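Local coordinates for antifungal protein GAFP-1 (Gastrodia elata, PDB 1XD5), which probably binds mannose, as a monomeric monocot lectin of the bulb-type family, and acts as an antifungal protein of an orchid, at residues G19-F23 with L33-N37; N27-L31 with S43-A49; W72-R78 with A102-T106. Residue numbers count along the deposited sequence, not the author numbering.

Contact 1 (G19-F23 with L33-N37); sequences GGYLF and LYDNN
Three four-stranded antiparallel sheets build the β-prism II fold of bulb-type lectins; here is the open end of the hairpin 21-25/31-35, the inner strands of one sheet. Strands 21-23 and 33-35 run antiparallel at 168°, their axes 4.6 Å apart. L22 and Y34 form the hydrogen-bonded pair (CA-CA 5.0 Å), flanked by the non-hydrogen-bonded pairs Y21 with D35 and F23 with L33. L22 N donates a hydrogen bond to Y34 O at 3.0 Å, and Y34 N donates to L22 O at 2.7 Å; L33 CA also approaches L22 O at 3.4 Å in a CA-H...O contact.

L33, Y34 and L22 are the residues most covered. L33 (tp) shares a face with F23 (chi1 t), whose CD1 meets L33 CB at 3.9 Å at the ring edge; both side chains reach strands 84-87 and 93-96 in the prism interior. L22 (tp) and Y34 (chi1 m) occupy the other face, with CD2 of L22 4.2 Å from CD2 of Y34. Y34 closes the QxDxNxVxY signature of mannose-binding monocot lectins, and its OH bonds to Q26 at the opening of that motif. On the interior face, Y21 turns its ring edge toward D35, CE2 to OD1 3.6 Å, while D35 is salt-bridged to R91.

Beyond the strands, N36 (phi/psi 46/56) and N37 (74/2) turn the chain toward strand 38-42. N36 N donates to G20 O at 2.8 Å, and a water donates to that same G20 O at 3.0 Å while accepting from N37 N at 2.9 Å.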
ATOM      1  N   GLY A  19      -7.954   4.715  12.513  1.00 11.08           N
ATOM      2  CA  GLY A  19      -9.324   5.097  12.781  1.00 10.56           C
ATOM      3  C   GLY A  19     -10.261   4.394  11.825  1.00 10.22           C
ATOM      4  O   GLY A  19     -10.251   3.171  11.748  1.00 10.64           O
ATOM      5  N   GLY A  20     -11.049   5.170  11.084  1.00  9.79           N
ATOM      6  CA  GLY A  20     -11.992   4.627  10.118  1.00  9.35           C
ATOM      7  C   GLY A  20     -11.396   4.363   8.743  1.00  9.58           C
ATOM      8  O   GLY A  20     -12.119   3.998   7.815  1.00  9.12           O
ATOM      9  N   TYR A  21     -10.083   4.570   8.602  1.00  9.29           N
ATOM     10  CA  TYR A  21      -9.409   4.321   7.330  1.00  9.23           C
ATOM     11  C   TYR A  21      -8.778   2.945   7.296  1.00  9.54           C
ATOM     12  O   TYR A  21      -8.122   2.513   8.251  1.00  9.33           O
ATOM     13  CB  TYR A  21      -8.341   5.388   7.035  1.00  9.18           C
ATOM     14  CG  TYR A  21      -8.829   6.818   7.134  1.00  9.69           C
ATOM     15  CD1 TYR A  21      -8.010   7.809   7.664  1.00  9.56           C
ATOM     16  CD2 TYR A  21     -10.107   7.180   6.691  1.00 10.80           C
ATOM     17  CE1 TYR A  21      -8.445   9.124   7.757  1.00 10.18           C
ATOM     18  CE2 TYR A  21     -10.556   8.490   6.785  1.00 10.79           C
ATOM     19  CZ  TYR A  21      -9.716   9.455   7.315  1.00 11.79           C
ATOM     20  OH  TYR A  21     -10.149  10.749   7.410  1.00 11.06           O
ATOM     21  N   LEU A  22      -8.972   2.265   6.170  1.00  9.82           N
ATOM     22  CA  LEU A  22      -8.496   0.908   6.004  1.00  9.65           C
ATOM     23  C   LEU A  22      -7.866   0.781   4.634  1.00  9.10           C
ATOM     24  O   LEU A  22      -8.527   1.030   3.628  1.00  8.98           O
ATOM     25  CB  LEU A  22      -9.670  -0.072   6.129  1.00 10.14           C
ATOM     26  CG  LEU A  22      -9.364  -1.572   6.062  1.00 11.62           C
ATOM     27  CD1 LEU A  22      -8.679  -2.027   7.345  1.00 13.45           C
ATOM     28  CD2 LEU A  22     -10.655  -2.339   5.854  1.00 12.54           C
ATOM     29  N   PHE A  23      -6.598   0.382   4.603  1.00  8.50           N
ATOM     30  CA  PHE A  23      -5.881   0.171   3.348  1.00  8.37           C
ATOM     31  C   PHE A  23      -5.541  -1.301   3.304  1.00  8.24           C
ATOM     32  O   PHE A  23      -4.688  -1.772   4.066  1.00  7.42           O
ATOM     33  CB  PHE A  23      -4.603   1.010   3.326  1.00  8.74           C
ATOM     34  CG  PHE A  23      -3.939   1.088   1.972  1.00  9.21           C
ATOM     35  CD1 PHE A  23      -4.592   1.652   0.890  1.00  9.20           C
ATOM     36  CD2 PHE A  23      -2.636   0.636   1.802  1.00 10.88           C
ATOM     37  CE1 PHE A  23      -3.970   1.756  -0.347  1.00 10.57           C
ATOM     38  CE2 PHE A  23      -2.015   0.722   0.559  1.00  9.71           C
ATOM     39  CZ  PHE A  23      -2.681   1.289  -0.506  1.00 10.08           C
ATOM     40  N   LEU A  33      -8.355   1.464  -0.601  1.00  9.24           N
ATOM     41  CA  LEU A  33      -8.511   2.347   0.542  1.00  8.99           C
ATOM     42  C   LEU A  33     -10.000   2.558   0.845  1.00  9.30           C
ATOM     43  O   LEU A  33     -10.754   3.053  -0.004  1.00  9.21           O
ATOM     44  CB  LEU A  33      -7.814   3.690   0.284  1.00  8.26           C
ATOM     45  CG  LEU A  33      -7.840   4.712   1.426  1.00  8.51           C
ATOM     46  CD1 LEU A  33      -7.202   4.186   2.707  1.00  7.34           C
ATOM     47  CD2 LEU A  33      -7.170   5.983   1.000  1.00  6.27           C
ATOM     48  N   TYR A  34     -10.423   2.169   2.048  1.00  9.70           N
ATOM     49  CA  TYR A  34     -11.784   2.440   2.496  1.00  9.95           C
ATOM     50  C   TYR A  34     -11.824   3.570   3.501  1.00 10.46           C
ATOM     51  O   TYR A  34     -11.014   3.624   4.420  1.00 10.89           O
ATOM     52  CB  TYR A  34     -12.414   1.205   3.131  1.00 10.20           C
ATOM     53  CG  TYR A  34     -12.632   0.089   2.159  1.00  9.45           C
ATOM     54  CD1 TYR A  34     -13.773   0.052   1.367  1.00  9.79           C
ATOM     55  CD2 TYR A  34     -11.692  -0.937   2.024  1.00  9.49           C
ATOM     56  CE1 TYR A  34     -13.980  -0.976   0.460  1.00 10.35           C
ATOM     57  CE2 TYR A  34     -11.901  -1.977   1.127  1.00  9.25           C
ATOM     58  CZ  TYR A  34     -13.047  -1.981   0.344  1.00  9.73           C
ATOM     59  OH  TYR A  34     -13.279  -2.997  -0.558  1.00 10.60           O
ATOM     60  N   ASP A  35     -12.798   4.451   3.328  1.00 10.45           N
ATOM     61  CA  ASP A  35     -13.047   5.527   4.265  1.00 11.43           C
ATOM     62  C   ASP A  35     -14.381   5.195   4.933  1.00 12.23           C
ATOM     63  O   ASP A  35     -15.452   5.369   4.331  1.00 12.20           O
ATOM     64  CB  ASP A  35     -13.105   6.857   3.512  1.00 11.40           C
ATOM     65  CG  ASP A  35     -13.374   8.047   4.425  1.00 12.22           C
ATOM     66  OD1 ASP A  35     -13.835   7.867   5.572  1.00 12.78           O
ATOM     67  OD2 ASP A  35     -13.154   9.202   4.063  1.00 11.55           O
ATOM     68  N   ASN A  36     -14.312   4.679   6.153  1.00 12.44           N
ATOM     69  CA  ASN A  36     -15.507   4.191   6.838  1.00 13.48           C
ATOM     70  C   ASN A  36     -16.384   3.323   5.936  1.00 13.23           C
ATOM     71  O   ASN A  36     -17.563   3.625   5.713  1.00 13.32           O
ATOM     72  CB  ASN A  36     -16.270   5.366   7.461  1.00 14.02           C
ATOM     73  CG  ASN A  36     -15.445   6.067   8.521  1.00 16.36           C
ATOM     74  OD1 ASN A  36     -14.653   6.963   8.225  1.00 20.63           O
ATOM     75  ND2 ASN A  36     -15.575   5.616   9.752  1.00 18.75           N
ATOM     76  N   ASN A  37     -15.762   2.267   5.397  1.00 12.69           N
ATOM     77  CA  ASN A  37     -16.391   1.260   4.534  1.00 13.22           C
ATOM     78  C   ASN A  37     -16.714   1.686   3.097  1.00 12.67           C
ATOM     79  O   ASN A  37     -17.258   0.901   2.326  1.00 12.70           O
ATOM     80  CB  ASN A  37     -17.630   0.641   5.205  1.00 14.05           C
ATOM     81  CG  ASN A  37     -17.318   0.061   6.574  1.00 17.27           C
ATOM     82  OD1 ASN A  37     -17.105   0.793   7.547  1.00 22.80           O
ATOM     83  ND2 ASN A  37     -17.280  -1.250   6.657  1.00 22.20           N
TER
HETATM   84  O   HOH W   1     -13.189   1.495   6.454  1.00 13.73           O
HETATM   85  O   HOH W   2     -12.467  11.224   5.780  1.00 29.51           O

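Contact 2 (N27-L31 with S43-A49); sequences NDCNL and SGTNGKA. With SO4 (sulfate ion), chain E.
D28 and N30 belong to the signature QxDxNxVxY that lines the mannose pocket in monocot lectins, so this loop, N27-L31, is probably part of a sugar site; here it is laid against the loop S43-A49. The CA atoms come closest at N30-N46 (4.3 Å) and L31-S43 (5.2 Å). At one end L31 and S43 pair twice: S43 N donates to L31 O at 2.9 Å, and L31 N to S43 OG at 2.9 Å. S43 OG (chi1 p) donates a hydrogen bond to T45 OG1 at 2.7 Å, and T45 OG1 donates to C29 O at 2.6 Å, so a short chain of hydroxyl hydrogen bonds crosses between the loops.

In the β-prism II fold these loops border one sheet, 27-31 linking its two inner strands and 43-49 leaving its edge for the next sheet. D28 (chi1 p) makes an Asx turn, its OD1 accepting from N30 N at 3.0 Å and also from Q26, and C29 follows with positive phi (73/9). Opposite lies a type II turn, T45-K48, with N46 at -55/132 and G47 at 84/-3; K48 N reaches T45 O at 3.2 Å. G47 N donates to D28 O at 2.8 Å. C29, disulfide-bonded to C52, sets SG 3.9 Å from A49 CB. N46 ND2 holds a sulfate, probably from the crystallisation liquor, through its O4 at 3.2 Å.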
ATOM      1  N   ASN A  27      -8.416 -10.478  -0.962  1.00  9.42           N
ATOM      2  CA  ASN A  27      -8.353 -11.793  -1.577  1.00 10.45           C
ATOM      3  C   ASN A  27      -8.635 -11.770  -3.083  1.00 10.06           C
ATOM      4  O   ASN A  27      -8.201 -12.667  -3.804  1.00  9.69           O
ATOM      5  CB  ASN A  27      -9.289 -12.778  -0.858  1.00 10.67           C
ATOM      6  CG  ASN A  27      -9.021 -14.240  -1.240  1.00 12.66           C
ATOM      7  OD1 ASN A  27      -9.941 -14.973  -1.596  1.00 17.62           O
ATOM      8  ND2 ASN A  27      -7.772 -14.653  -1.186  1.00 11.72           N
ATOM      9  N   ASP A  28      -9.362 -10.756  -3.553  1.00  9.93           N
ATOM     10  CA  ASP A  28      -9.604 -10.624  -4.991  1.00  9.82           C
ATOM     11  C   ASP A  28      -8.449  -9.904  -5.711  1.00  9.93           C
ATOM     12  O   ASP A  28      -8.541  -9.624  -6.911  1.00  8.96           O
ATOM     13  CB  ASP A  28     -10.948  -9.941  -5.275  1.00 10.06           C
ATOM     14  CG  ASP A  28     -10.959  -8.456  -4.918  1.00 10.14           C
ATOM     15  OD1 ASP A  28      -9.984  -7.948  -4.320  1.00  8.28           O
ATOM     16  OD2 ASP A  28     -11.933  -7.718  -5.185  1.00  9.89           O
ATOM     17  N   CYS A  29      -7.376  -9.624  -4.963  1.00  9.67           N
ATOM     18  CA  CYS A  29      -6.164  -8.947  -5.460  1.00 10.49           C
ATOM     19  C   CYS A  29      -6.301  -7.446  -5.734  1.00  9.80           C
ATOM     20  O   CYS A  29      -5.390  -6.824  -6.295  1.00  9.69           O
ATOM     21  CB  CYS A  29      -5.554  -9.676  -6.674  1.00 11.29           C
ATOM     22  SG  CYS A  29      -4.744 -11.217  -6.187  1.00 17.93           S
ATOM     23  N   ASN A  30      -7.428  -6.864  -5.327  1.00  8.94           N
ATOM     24  CA  ASN A  30      -7.593  -5.419  -5.376  1.00  8.68           C
ATOM     25  C   ASN A  30      -6.948  -4.814  -4.147  1.00  8.84           C
ATOM     26  O   ASN A  30      -7.126  -5.321  -3.037  1.00  9.68           O
ATOM     27  CB  ASN A  30      -9.082  -5.050  -5.404  1.00  8.40           C
ATOM     28  CG  ASN A  30      -9.373  -3.786  -6.201  1.00  8.63           C
ATOM     29  OD1 ASN A  30     -10.536  -3.349  -6.289  1.00 11.06           O
ATOM     30  ND2 ASN A  30      -8.350  -3.201  -6.791  1.00  5.60           N
ATOM     31  N   LEU A  31      -6.190  -3.742  -4.341  1.00  8.62           N
ATOM     32  CA  LEU A  31      -5.638  -2.984  -3.233  1.00  8.67           C
ATOM     33  C   LEU A  31      -6.545  -1.768  -3.059  1.00  8.72           C
ATOM     34  O   LEU A  31      -6.695  -0.965  -3.980  1.00  8.78           O
ATOM     35  CB  LEU A  31      -4.206  -2.551  -3.550  1.00  8.62           C
ATOM     36  CG  LEU A  31      -3.497  -1.637  -2.542  1.00  9.61           C
ATOM     37  CD1 LEU A  31      -3.385  -2.301  -1.149  1.00  7.92           C
ATOM     38  CD2 LEU A  31      -2.119  -1.246  -3.084  1.00  8.69           C
ATOM     39  N   SER A  43      -6.332  -0.027  -6.658  1.00 10.34           N
ATOM     40  CA  SER A  43      -5.379  -0.340  -7.712  1.00 10.68           C
ATOM     41  C   SER A  43      -6.109  -0.809  -8.978  1.00 10.76           C
ATOM     42  O   SER A  43      -5.560  -0.739 -10.079  1.00 10.88           O
ATOM     43  CB  SER A  43      -4.419  -1.422  -7.242  1.00 10.18           C
ATOM     44  OG  SER A  43      -5.145  -2.546  -6.775  1.00 10.21           O
ATOM     45  N   GLY A  44      -7.337  -1.294  -8.806  1.00 10.67           N
ATOM     46  CA  GLY A  44      -8.153  -1.774  -9.909  1.00 11.04           C
ATOM     47  C   GLY A  44      -7.686  -3.121 -10.423  1.00 11.35           C
ATOM     48  O   GLY A  44      -7.799  -3.407 -11.614  1.00 11.63           O
ATOM     49  N   THR A  45      -7.171  -3.960  -9.525  1.00 11.06           N
ATOM     50  CA  THR A  45      -6.608  -5.247  -9.928  1.00 10.92           C
ATOM     51  C   THR A  45      -7.436  -6.423  -9.421  1.00 11.15           C
ATOM     52  O   THR A  45      -6.931  -7.550  -9.336  1.00 11.26           O
ATOM     53  CB  THR A  45      -5.148  -5.369  -9.441  1.00 10.58           C
ATOM     54  OG1 THR A  45      -5.064  -4.921  -8.088  1.00 10.04           O
ATOM     55  CG2 THR A  45      -4.235  -4.395 -10.211  1.00 10.73           C
ATOM     56  N   ASN A  46      -8.689  -6.155  -9.050  1.00 11.09           N
ATOM     57  CA  ASN A  46      -9.624  -7.224  -8.694  1.00 11.61           C
ATOM     58  C   ASN A  46      -9.710  -8.228  -9.837  1.00 12.15           C
ATOM     59  O   ASN A  46      -9.831  -7.836 -11.009  1.00 11.63           O
ATOM     60  CB  ASN A  46     -11.019  -6.674  -8.384  1.00 11.33           C
ATOM     61  CG  ASN A  46     -11.569  -5.775  -9.498  1.00 11.35           C
ATOM     62  OD1 ASN A  46     -11.055  -4.694  -9.739  1.00 10.37           O
ATOM     63  ND2 ASN A  46     -12.616  -6.230 -10.169  1.00 11.58           N
ATOM     64  N   GLY A  47      -9.610  -9.507  -9.496  1.00 12.11           N
ATOM     65  CA  GLY A  47      -9.779 -10.562 -10.473  1.00 13.55           C
ATOM     66  C   GLY A  47      -8.543 -10.917 -11.282  1.00 14.24           C
ATOM     67  O   GLY A  47      -8.607 -11.849 -12.080  1.00 14.20           O
ATOM     68  N   LYS A  48      -7.430 -10.203 -11.083  1.00 14.36           N
ATOM     69  CA  LYS A  48      -6.183 -10.506 -11.815  1.00 15.40           C
ATOM     70  C   LYS A  48      -5.586 -11.830 -11.360  1.00 15.85           C
ATOM     71  O   LYS A  48      -4.897 -12.518 -12.119  1.00 16.32           O
ATOM     72  CB  LYS A  48      -5.151  -9.391 -11.642  1.00 15.37           C
ATOM     73  CG  LYS A  48      -5.540  -8.067 -12.265  1.00 16.72           C
ATOM     74  CD  LYS A  48      -5.593  -8.137 -13.775  1.00 17.82           C
ATOM     75  CE  LYS A  48      -5.679  -6.732 -14.363  1.00 19.32           C
ATOM     76  NZ  LYS A  48      -5.714  -6.768 -15.846  1.00 19.74           N
ATOM     77  N   ALA A  49      -5.855 -12.164 -10.104  1.00 15.93           N
ATOM     78  CA  ALA A  49      -5.418 -13.401  -9.481  1.00 16.82           C
ATOM     79  C   ALA A  49      -6.110 -13.423  -8.122  1.00 17.30           C
ATOM     80  O   ALA A  49      -6.961 -12.573  -7.852  1.00 17.80           O
ATOM     81  CB  ALA A  49      -3.900 -13.412  -9.325  1.00 16.42           C
TER
HETATM   82  S   SO4 E1001     -13.773  -9.983 -10.403  1.00 16.56           S
HETATM   83  O1  SO4 E1001     -14.044  -9.038 -11.469  1.00 18.52           O
HETATM   84  O2  SO4 E1001     -12.930 -11.031 -10.945  1.00 18.71           O
HETATM   85  O3  SO4 E1001     -15.013 -10.554  -9.895  1.00 14.62           O
HETATM   86  O4  SO4 E1001     -13.057  -9.332  -9.319  1.00 16.99           O

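Contact 3 (W72-R78 with A102-T106); sequences WASNTNR and AIWAT
Here two sheets of the β-prism meet chiefly through side chains. The chain leaving strand 72-73 passes over the corner at I103, with T76 and W104 nearest at 6.9 Å between CA atoms. W104 (chi1 t, chi2 78°) lays its indole beneath S74, whose CB sits 3.7 Å from the centroid of the five-membered ring, 10° off the normal: a CH-pi contact. T76 (chi1 p) sets CG2 3.5 Å from W104 CD1. W72, also t, brings CH2 to W104 CZ2 at 3.9 Å, edge foremost; both indoles touch W41, so tryptophans from all three sheets gather inside the prism. I103 (pt) slides CG2 under the flat of the R78 guanidinium, 3.8 Å from CZ. S74 OG donates to T76 OG1 at 2.6 Å, and both hydroxyls bond further to residues 60-62. With these hydroxyls satisfied within their own sheet and loops, and no hydrogen bond crossing, the join rests on apolar and CH-pi packing, with the R78 guanidinium laid flat over I103.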
ATOM      1  N   TRP A  72       0.923  -5.759  -9.898  1.00 11.33           N
ATOM      2  CA  TRP A  72       0.810  -4.308  -9.942  1.00 10.89           C
ATOM      3  C   TRP A  72       1.964  -3.745  -9.127  1.00 10.61           C
ATOM      4  O   TRP A  72       2.425  -4.386  -8.182  1.00 10.39           O
ATOM      5  CB  TRP A  72      -0.539  -3.897  -9.333  1.00 10.73           C
ATOM      6  CG  TRP A  72      -0.819  -2.437  -9.179  1.00 11.43           C
ATOM      7  CD1 TRP A  72      -1.586  -1.657  -9.997  1.00 12.90           C
ATOM      8  CD2 TRP A  72      -0.382  -1.582  -8.109  1.00 12.78           C
ATOM      9  NE1 TRP A  72      -1.644  -0.371  -9.510  1.00 13.40           N
ATOM     10  CE2 TRP A  72      -0.912  -0.297  -8.353  1.00 12.35           C
ATOM     11  CE3 TRP A  72       0.402  -1.776  -6.960  1.00 11.97           C
ATOM     12  CZ2 TRP A  72      -0.681   0.789  -7.500  1.00 12.73           C
ATOM     13  CZ3 TRP A  72       0.643  -0.692  -6.118  1.00 13.03           C
ATOM     14  CH2 TRP A  72       0.099   0.572  -6.396  1.00 12.04           C
ATOM     15  N   ALA A  73       2.408  -2.544  -9.483  1.00 10.06           N
ATOM     16  CA  ALA A  73       3.490  -1.885  -8.763  1.00 10.12           C
ATOM     17  C   ALA A  73       3.310  -0.373  -8.781  1.00 10.10           C
ATOM     18  O   ALA A  73       2.749   0.191  -9.725  1.00  9.04           O
ATOM     19  CB  ALA A  73       4.851  -2.277  -9.353  1.00  9.90           C
ATOM     20  N   SER A  74       3.800   0.273  -7.725  1.00 10.33           N
ATOM     21  CA  SER A  74       3.813   1.727  -7.654  1.00 10.32           C
ATOM     22  C   SER A  74       4.805   2.281  -8.673  1.00 10.61           C
ATOM     23  O   SER A  74       4.688   3.431  -9.076  1.00 10.96           O
ATOM     24  CB  SER A  74       4.163   2.199  -6.241  1.00 10.21           C
ATOM     25  OG  SER A  74       5.473   1.786  -5.880  1.00  9.01           O
ATOM     26  N   ASN A  75       5.753   1.446  -9.104  1.00 11.16           N
ATOM     27  CA  ASN A  75       6.808   1.843 -10.054  1.00 11.75           C
ATOM     28  C   ASN A  75       7.705   2.939  -9.487  1.00 11.81           C
ATOM     29  O   ASN A  75       8.165   3.828 -10.208  1.00 12.15           O
ATOM     30  CB  ASN A  75       6.236   2.278 -11.413  1.00 12.07           C
ATOM     31  CG  ASN A  75       5.519   1.157 -12.144  1.00 13.23           C
ATOM     32  OD1 ASN A  75       4.486   1.385 -12.786  1.00 16.30           O
ATOM     33  ND2 ASN A  75       6.048  -0.052 -12.053  1.00 12.76           N
ATOM     34  N   THR A  76       7.938   2.870  -8.181  1.00 11.92           N
ATOM     35  CA  THR A  76       8.750   3.860  -7.488  1.00 11.97           C
ATOM     36  C   THR A  76      10.086   3.254  -7.065  1.00 12.84           C
ATOM     37  O   THR A  76      10.735   3.745  -6.131  1.00 13.79           O
ATOM     38  CB  THR A  76       7.996   4.395  -6.268  1.00 11.62           C
ATOM     39  OG1 THR A  76       7.496   3.291  -5.493  1.00 10.75           O
ATOM     40  CG2 THR A  76       6.736   5.141  -6.713  1.00 11.25           C
ATOM     41  N   ASN A  77      10.485   2.183  -7.751  1.00 13.20           N
ATOM     42  CA  ASN A  77      11.803   1.571  -7.554  1.00 14.59           C
ATOM     43  C   ASN A  77      12.919   2.600  -7.716  1.00 14.76           C
ATOM     44  O   ASN A  77      12.893   3.424  -8.624  1.00 14.31           O
ATOM     45  CB  ASN A  77      12.024   0.380  -8.500  1.00 13.84           C
ATOM     46  CG  ASN A  77      11.804   0.741  -9.968  1.00 16.93           C
ATOM     47  OD1 ASN A  77      12.746   0.725 -10.773  1.00 19.64           O
ATOM     48  ND2 ASN A  77      10.567   1.056 -10.326  1.00 13.43           N
ATOM     49  N   ARG A  78      13.872   2.565  -6.792  1.00 15.02           N
ATOM     50  CA  ARG A  78      15.041   3.430  -6.830  1.00 15.23           C
ATOM     51  C   ARG A  78      16.181   2.678  -6.144  1.00 15.06           C
ATOM     52  O   ARG A  78      16.224   1.453  -6.183  1.00 15.02           O
ATOM     53  CB  ARG A  78      14.756   4.780  -6.155  1.00 15.64           C
ATOM     54  CG  ARG A  78      13.962   4.703  -4.846  1.00 17.96           C
ATOM     55  CD  ARG A  78      13.865   6.027  -4.102  1.00 23.65           C
ATOM     56  NE  ARG A  78      13.090   7.025  -4.829  1.00 27.71           N
ATOM     57  CZ  ARG A  78      13.298   8.339  -4.767  1.00 31.51           C
ATOM     58  NH1 ARG A  78      14.269   8.832  -4.005  1.00 31.82           N
ATOM     59  NH2 ARG A  78      12.526   9.169  -5.472  1.00 33.21           N
ATOM     60  N   ALA A 102       8.519  12.138   0.736  1.00 17.76           N
ATOM     61  CA  ALA A 102       7.549  11.243   0.108  1.00 17.01           C
ATOM     62  C   ALA A 102       8.057  10.828  -1.268  1.00 16.77           C
ATOM     63  O   ALA A 102       8.526  11.676  -2.046  1.00 16.52           O
ATOM     64  CB  ALA A 102       6.194  11.923  -0.011  1.00 17.17           C
ATOM     65  N   ILE A 103       7.979   9.533  -1.564  1.00 15.66           N
ATOM     66  CA  ILE A 103       8.345   9.041  -2.893  1.00 14.90           C
ATOM     67  C   ILE A 103       7.135   8.508  -3.671  1.00 14.24           C
ATOM     68  O   ILE A 103       7.221   8.264  -4.876  1.00 14.36           O
ATOM     69  CB  ILE A 103       9.499   7.995  -2.837  1.00 15.18           C
ATOM     70  CG1 ILE A 103       9.017   6.658  -2.283  1.00 15.59           C
ATOM     71  CG2 ILE A 103      10.713   8.536  -2.056  1.00 15.63           C
ATOM     72  CD1 ILE A 103       9.949   5.484  -2.590  1.00 17.82           C
ATOM     73  N   TRP A 104       6.009   8.347  -2.975  1.00 13.13           N
ATOM     74  CA  TRP A 104       4.760   7.915  -3.590  1.00 12.31           C
ATOM     75  C   TRP A 104       3.614   8.273  -2.660  1.00 12.07           C
ATOM     76  O   TRP A 104       3.795   8.290  -1.444  1.00 11.92           O
ATOM     77  CB  TRP A 104       4.778   6.405  -3.828  1.00 11.59           C
ATOM     78  CG  TRP A 104       3.591   5.870  -4.588  1.00 11.08           C
ATOM     79  CD1 TRP A 104       3.364   5.934  -5.949  1.00 10.66           C
ATOM     80  CD2 TRP A 104       2.465   5.190  -4.031  1.00 11.83           C
ATOM     81  NE1 TRP A 104       2.170   5.319  -6.258  1.00 11.20           N
ATOM     82  CE2 TRP A 104       1.599   4.850  -5.103  1.00 11.35           C
ATOM     83  CE3 TRP A 104       2.103   4.809  -2.728  1.00 11.94           C
ATOM     84  CZ2 TRP A 104       0.393   4.169  -4.908  1.00 12.59           C
ATOM     85  CZ3 TRP A 104       0.901   4.120  -2.536  1.00 13.37           C
ATOM     86  CH2 TRP A 104       0.063   3.815  -3.619  1.00 12.45           C
ATOM     87  N   ALA A 105       2.447   8.541  -3.239  1.00 11.33           N
ATOM     88  CA  ALA A 105       1.231   8.788  -2.472  1.00 11.97           C
ATOM     89  C   ALA A 105       0.005   8.403  -3.282  1.00 12.17           C
ATOM     90  O   ALA A 105       0.040   8.420  -4.515  1.00 12.37           O
ATOM     91  CB  ALA A 105       1.150  10.262  -2.055  1.00 11.27           C
ATOM     92  N   THR A 106      -1.078   8.061  -2.589  1.00 12.16           N
ATOM     93  CA  THR A 106      -2.358   7.806  -3.247  1.00 12.56           C
ATOM     94  C   THR A 106      -3.065   9.122  -3.547  1.00 13.25           C
ATOM     95  O   THR A 106      -3.994   9.152  -4.357  1.00 13.47           O
ATOM     96  CB  THR A 106      -3.268   6.927  -2.377  1.00 12.23           C
ATOM     97  OG1 THR A 106      -3.313   7.474  -1.055  1.00 12.55           O
ATOM     98  CG2 THR A 106      -2.678   5.531  -2.189  1.00 11.61           C
TER

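The three contacts show one principle at successive scales: a hairpin, its bordering loops, and the seam between sheets. Contacts 1 and 2, centres about 17 Å apart, belong to one sheet, in its inner strands and end loops; F23 CZ meets L31 CG at 3.7 Å, and the probable sugar motif runs through both, with D28 and N30 in contact 2 and Y34 in contact 1. Contact 2 reaches contact 3, centres about 18 Å apart, through W72: S43 CB lies 3.7 Å from W72 NE1, and T45 CG2 3.8 Å from W72 CD1. Contacts 1 and 3, about 21 Å apart between centres, stand on opposite sides of the chain's centre without touching.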